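Local coordinates for C-domain type II peptide synthetase (Streptomyces globisporus, PDB 4ZNM), which is a condensation-domain protein of the type II peptide synthetase class, built on the fold of the CoA-dependent acyltransferase superfamily, at residues G68-R73 and P135-V140; L153-T158 and W163-I168. All blocks are in the same frame, centred on the assembly; numbering follows the deposited sequence.

Contact 1 of 2, residues G68-R73 and P135-V140; sequences GDVVVR and PLLRAV. With NA (sodium ion), chain C.
Val70 and Val71, in the last turns of helix 60-73, meet Leu137 at the start of strand 137-143, where the helix packs on one face of a mixed β-sheet. The contact is small, about 90 Å² summed over both sides, and purely apolar; no hydrogen bond crosses it. A single methyl of Leu137 does the touching. Val70 has two conformers; in one of them CG1 lies 3.9 Å from Leu137 CD2, and the two side chains cross at about a right angle. On the other valine, CG2 of Val71 comes within 4.1 Å of Leu137 CD2, the chains here running past each other in opposite directions. Two torsions present that methyl to the helix: Leu137 CG lies opposite its backbone N (chi1 170°), and the second torsion sets CD2 in extension, anti to CA, while CD1 turns aside (chi2 72°).

The strand belongs to the six-stranded mixed sheet of the N-terminal lobe of the condensation domain, and its antiparallel neighbour 148-156 comes next along the chain. Leu137 is shared between two helices, since Ile168 of helix 162-180 touches it as well. The helices are also joined by charge: Asp69 forms a salt bridge with Arg179, and Arg73 one with Asp171, both partners lying on helix 162-180.

Just upstream, the loop entering the strand binds a sodium ion through the main chain. Pro135 O coordinates the metal at 2.3 Å, and a water does so at 2.2 Å. The carbonyl oxygens of Ser130 and Glu133 are further ligands, drawing this loop around the ion. A cis peptide bond precedes Pro135. Two residues past the metal-binding carbonyl, the chain has become strand and Leu137 CB points toward helix 60-73.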
# COMPACT_ATOMS: atom_id res chain seq x y z
N GLY A 68 -11.57 20.97 2.35
CA GLY A 68 -13.02 20.84 2.34
C GLY A 68 -13.55 20.47 0.95
O GLY A 68 -14.35 19.55 0.81
N ASP A 69 -13.03 21.13 -0.07
CA ASP A 69 -13.47 20.91 -1.47
C ASP A 69 -13.22 19.47 -1.90
O ASP A 69 -14.04 18.85 -2.58
CB ASP A 69 -12.72 21.83 -2.45
CG ASP A 69 -13.09 23.30 -2.32
OD1 ASP A 69 -14.14 23.59 -1.71
OD2 ASP A 69 -12.34 24.16 -2.87
N VAL A 70 -12.07 18.93 -1.48
CA VAL A 70 -11.64 17.62 -1.96
C VAL A 70 -12.40 16.51 -1.25
O VAL A 70 -12.54 15.41 -1.79
CB VAL A 70 -10.10 17.44 -1.81
CG1 VAL A 70 -9.68 17.09 -0.38
CG2 VAL A 70 -9.62 16.35 -2.76
N VAL A 71 -12.93 16.81 -0.07
CA VAL A 71 -13.79 15.87 0.64
C VAL A 71 -15.20 15.90 0.03
O VAL A 71 -15.83 14.85 -0.12
CB VAL A 71 -13.84 16.17 2.14
CG1 VAL A 71 -14.94 15.35 2.81
CG2 VAL A 71 -12.46 15.85 2.77
N VAL A 72 -15.67 17.08 -0.36
CA VAL A 72 -16.97 17.16 -1.02
C VAL A 72 -16.88 16.42 -2.35
O VAL A 72 -17.80 15.73 -2.74
CB VAL A 72 -17.41 18.58 -1.24
CG1 VAL A 72 -18.59 18.62 -2.19
CG2 VAL A 72 -17.73 19.28 0.10
N ARG A 73 -15.74 16.56 -3.02
CA ARG A 73 -15.53 15.97 -4.35
C ARG A 73 -15.59 14.44 -4.38
O ARG A 73 -16.08 13.87 -5.35
CB ARG A 73 -14.17 16.43 -4.87
CG ARG A 73 -13.72 15.80 -6.16
CD ARG A 73 -12.52 16.54 -6.71
NE ARG A 73 -11.96 15.85 -7.85
CZ ARG A 73 -12.32 16.07 -9.12
NH1 ARG A 73 -13.21 17.01 -9.43
NH2 ARG A 73 -11.75 15.35 -10.07
N PRO A 135 -13.66 12.99 10.57
CA PRO A 135 -13.17 12.94 9.18
C PRO A 135 -12.55 11.59 8.82
O PRO A 135 -12.17 10.82 9.68
CB PRO A 135 -12.11 14.04 9.15
CG PRO A 135 -11.52 14.01 10.53
CD PRO A 135 -12.68 13.66 11.46
N LEU A 136 -12.46 11.33 7.53
CA LEU A 136 -11.72 10.21 7.00
C LEU A 136 -10.41 10.67 6.33
O LEU A 136 -9.65 9.84 5.82
CB LEU A 136 -12.59 9.48 6.00
CG LEU A 136 -13.85 8.84 6.61
CD1 LEU A 136 -14.65 8.20 5.50
CD2 LEU A 136 -13.47 7.83 7.66
N LEU A 137 -10.17 11.99 6.32
CA LEU A 137 -8.95 12.57 5.76
C LEU A 137 -8.58 13.73 6.66
O LEU A 137 -9.43 14.55 6.93
CB LEU A 137 -9.17 13.06 4.32
CG LEU A 137 -8.07 13.90 3.67
CD1 LEU A 137 -6.83 13.06 3.31
CD2 LEU A 137 -8.59 14.61 2.39
N ARG A 138 -7.34 13.76 7.12
CA ARG A 138 -6.81 14.94 7.80
C ARG A 138 -5.54 15.42 7.14
O ARG A 138 -4.88 14.66 6.44
CB ARG A 138 -6.50 14.65 9.25
CG ARG A 138 -7.71 14.40 10.10
CD ARG A 138 -7.37 14.48 11.60
NE ARG A 138 -6.69 13.28 12.10
CZ ARG A 138 -5.38 13.16 12.29
NH1 ARG A 138 -4.90 12.01 12.79
NH2 ARG A 138 -4.55 14.18 12.01
N ALA A 139 -5.18 16.67 7.43
CA ALA A 139 -3.96 17.25 6.89
C ALA A 139 -3.22 18.03 7.95
O ALA A 139 -3.82 18.75 8.77
CB ALA A 139 -4.28 18.15 5.74
N VAL A 140 -1.91 17.89 7.91
CA VAL A 140 -1.02 18.63 8.78
C VAL A 140 0.03 19.30 7.86
O VAL A 140 0.73 18.63 7.11
CB VAL A 140 -0.37 17.71 9.81
CG1 VAL A 140 0.55 18.50 10.71
CG2 VAL A 140 -1.43 17.00 10.64
NA NA C . -12.81 9.60 11.51
O HOH W 1 -11.76 10.65 13.21

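Contact 2 of 2, residues L153-T158 and W163-I168; sequences LIAHHT and WAMHVI
The selenomethionine side chain of Met165 reaches from helix 162-180 to strand 148-156 and touches it at two places. Its terminal CE lies 3.5 Å from Leu153 CB, closer than a usual carbon-carbon contact. The selenium itself rests 3.9 Å from Ala155 CB. A bend at chi2 (-67°) and another at chi3 (-52°) fold the tail back, with CE directed to Leu153. One turn further along the helix, Ile168 CG2 meets Leu153 CD1 at 3.9 Å, so Leu153 is held by two residues of the same helix face.

Around this apolar layer the end of the strand carries His156, whose ND1 is 2.8 Å from Thr158 OG1 in a hydrogen bond, while Gly43 O receives a bond from NE2. His156, His157 and Asp161 match the HHxxxD signature of condensation domains. Asp161 OD1 accepts a bond from Ala164 N in the first turn of the helix.

Strand and helix axes approach to 10.3 Å at 131°, obliquely antiparallel, the two being joined by the short loop that carries His157 and Thr158. The helix covers the sheet where strand 148-156 lies between strands 137-143 and 47-55, Ile168 touching Leu137 and Met165 touching Ile48.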
# COMPACT_ATOMS: atom_id res chain seq x y z
N LEU A 153 -0.71 14.20 4.55
CA LEU A 153 -2.08 13.73 4.54
C LEU A 153 -2.21 12.34 5.16
O LEU A 153 -1.35 11.45 5.00
CB LEU A 153 -2.61 13.72 3.12
CG LEU A 153 -2.48 15.03 2.34
CD1 LEU A 153 -3.12 14.84 0.95
CD2 LEU A 153 -3.11 16.19 3.11
N ILE A 154 -3.32 12.15 5.86
CA ILE A 154 -3.65 10.86 6.41
C ILE A 154 -5.10 10.56 6.14
O ILE A 154 -5.97 11.41 6.28
CB ILE A 154 -3.35 10.81 7.90
CG1 ILE A 154 -3.70 9.43 8.44
CG2 ILE A 154 -4.08 11.92 8.61
CD1 ILE A 154 -3.24 9.25 9.87
N ALA A 155 -5.34 9.33 5.72
CA ALA A 155 -6.67 8.89 5.34
C ALA A 155 -6.88 7.47 5.80
O ALA A 155 -5.94 6.67 5.82
CB ALA A 155 -6.84 8.99 3.84
N HIS A 156 -8.12 7.14 6.12
CA HIS A 156 -8.40 5.79 6.51
C HIS A 156 -8.24 4.88 5.30
O HIS A 156 -8.66 5.19 4.19
CB HIS A 156 -9.80 5.65 7.11
CG HIS A 156 -9.90 4.47 8.01
ND1 HIS A 156 -10.19 3.20 7.55
CD2 HIS A 156 -9.66 4.34 9.34
CE1 HIS A 156 -10.16 2.35 8.57
NE2 HIS A 156 -9.84 3.02 9.67
N HIS A 157 -7.61 3.74 5.54
CA HIS A 157 -7.16 2.89 4.44
C HIS A 157 -8.30 2.01 3.88
O HIS A 157 -8.12 1.31 2.87
CB HIS A 157 -5.97 2.09 4.96
CG HIS A 157 -5.14 1.43 3.90
ND1 HIS A 157 -5.27 1.69 2.55
CD2 HIS A 157 -4.15 0.51 4.00
CE1 HIS A 157 -4.40 0.96 1.87
NE2 HIS A 157 -3.72 0.23 2.73
N THR A 158 -9.47 2.05 4.54
CA THR A 158 -10.70 1.53 3.91
C THR A 158 -11.22 2.48 2.84
O THR A 158 -12.00 2.08 1.98
CB THR A 158 -11.87 1.29 4.95
OG1 THR A 158 -12.16 2.52 5.65
CG2 THR A 158 -11.53 0.18 5.96
N TRP A 163 -2.75 4.87 -4.79
CA TRP A 163 -3.14 5.58 -6.01
C TRP A 163 -4.12 6.69 -5.66
O TRP A 163 -4.02 7.84 -6.16
CB TRP A 163 -3.73 4.60 -7.04
CG TRP A 163 -4.23 5.21 -8.32
CD1 TRP A 163 -5.31 6.00 -8.48
CD2 TRP A 163 -3.67 5.04 -9.63
NE1 TRP A 163 -5.46 6.34 -9.79
CE2 TRP A 163 -4.47 5.77 -10.52
CE3 TRP A 163 -2.56 4.35 -10.13
CZ2 TRP A 163 -4.21 5.83 -11.89
CZ3 TRP A 163 -2.29 4.41 -11.49
CH2 TRP A 163 -3.11 5.15 -12.35
N ALA A 164 -5.05 6.39 -4.76
CA ALA A 164 -6.01 7.40 -4.31
C ALA A 164 -5.34 8.59 -3.63
O ALA A 164 -5.81 9.71 -3.77
CB ALA A 164 -7.05 6.78 -3.34
N MSE A 165 -4.27 8.34 -2.89
CA MSE A 165 -3.56 9.41 -2.18
C MSE A 165 -2.88 10.35 -3.21
O MSE A 165 -2.86 11.56 -3.06
CB MSE A 165 -2.51 8.85 -1.22
CG MSE A 165 -3.05 8.16 0.02
SE MSE A 165 -3.95 9.37 1.22
CE MSE A 165 -2.58 10.71 1.42
N HIS A 166 -2.36 9.78 -4.27
CA HIS A 166 -1.80 10.59 -5.36
C HIS A 166 -2.91 11.48 -5.96
O HIS A 166 -2.71 12.69 -6.12
CB HIS A 166 -1.17 9.70 -6.40
CG HIS A 166 -0.80 10.41 -7.66
ND1 HIS A 166 0.50 10.76 -7.97
CD2 HIS A 166 -1.57 10.84 -8.70
CE1 HIS A 166 0.52 11.37 -9.14
NE2 HIS A 166 -0.72 11.44 -9.60
N VAL A 167 -4.09 10.91 -6.21
CA VAL A 167 -5.24 11.66 -6.73
C VAL A 167 -5.68 12.78 -5.76
O VAL A 167 -5.97 13.91 -6.19
CB VAL A 167 -6.43 10.73 -7.05
CG1 VAL A 167 -7.71 11.54 -7.39
CG2 VAL A 167 -6.08 9.80 -8.25
N ILE A 168 -5.71 12.50 -4.46
CA ILE A 168 -6.17 13.47 -3.47
C ILE A 168 -5.25 14.70 -3.45
O ILE A 168 -5.71 15.84 -3.33
CB ILE A 168 -6.22 12.82 -2.09
CG1 ILE A 168 -7.35 11.78 -2.04
CG2 ILE A 168 -6.43 13.89 -0.98
CD1 ILE A 168 -7.28 10.87 -0.81

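In the fold
Contacts 1 and 2 follow one another along the chain and lie 10 Å apart, centre to centre, on the same sheet. Strands 137-143 and 148-156 pair antiparallel between them: Arg138 N is 2.9 Å from Ile154 O and Leu136 O is 3.1 Å from His156 N, both probable hydrogen bonds. Their side chains also pack, Ala139 CB lying 3.5 Å from Leu153 CD2. Helices 60-73 and 162-180 lie on the same face of that sheet, for Leu137 touches both. The sodium ion sits at the start of segment 135-140 of contact 1, bound by Pro135 O; the side chain of Ala155 in contact 2 is about 10 Å from it. The HHxxxD signature begins where strand 148-156 ends.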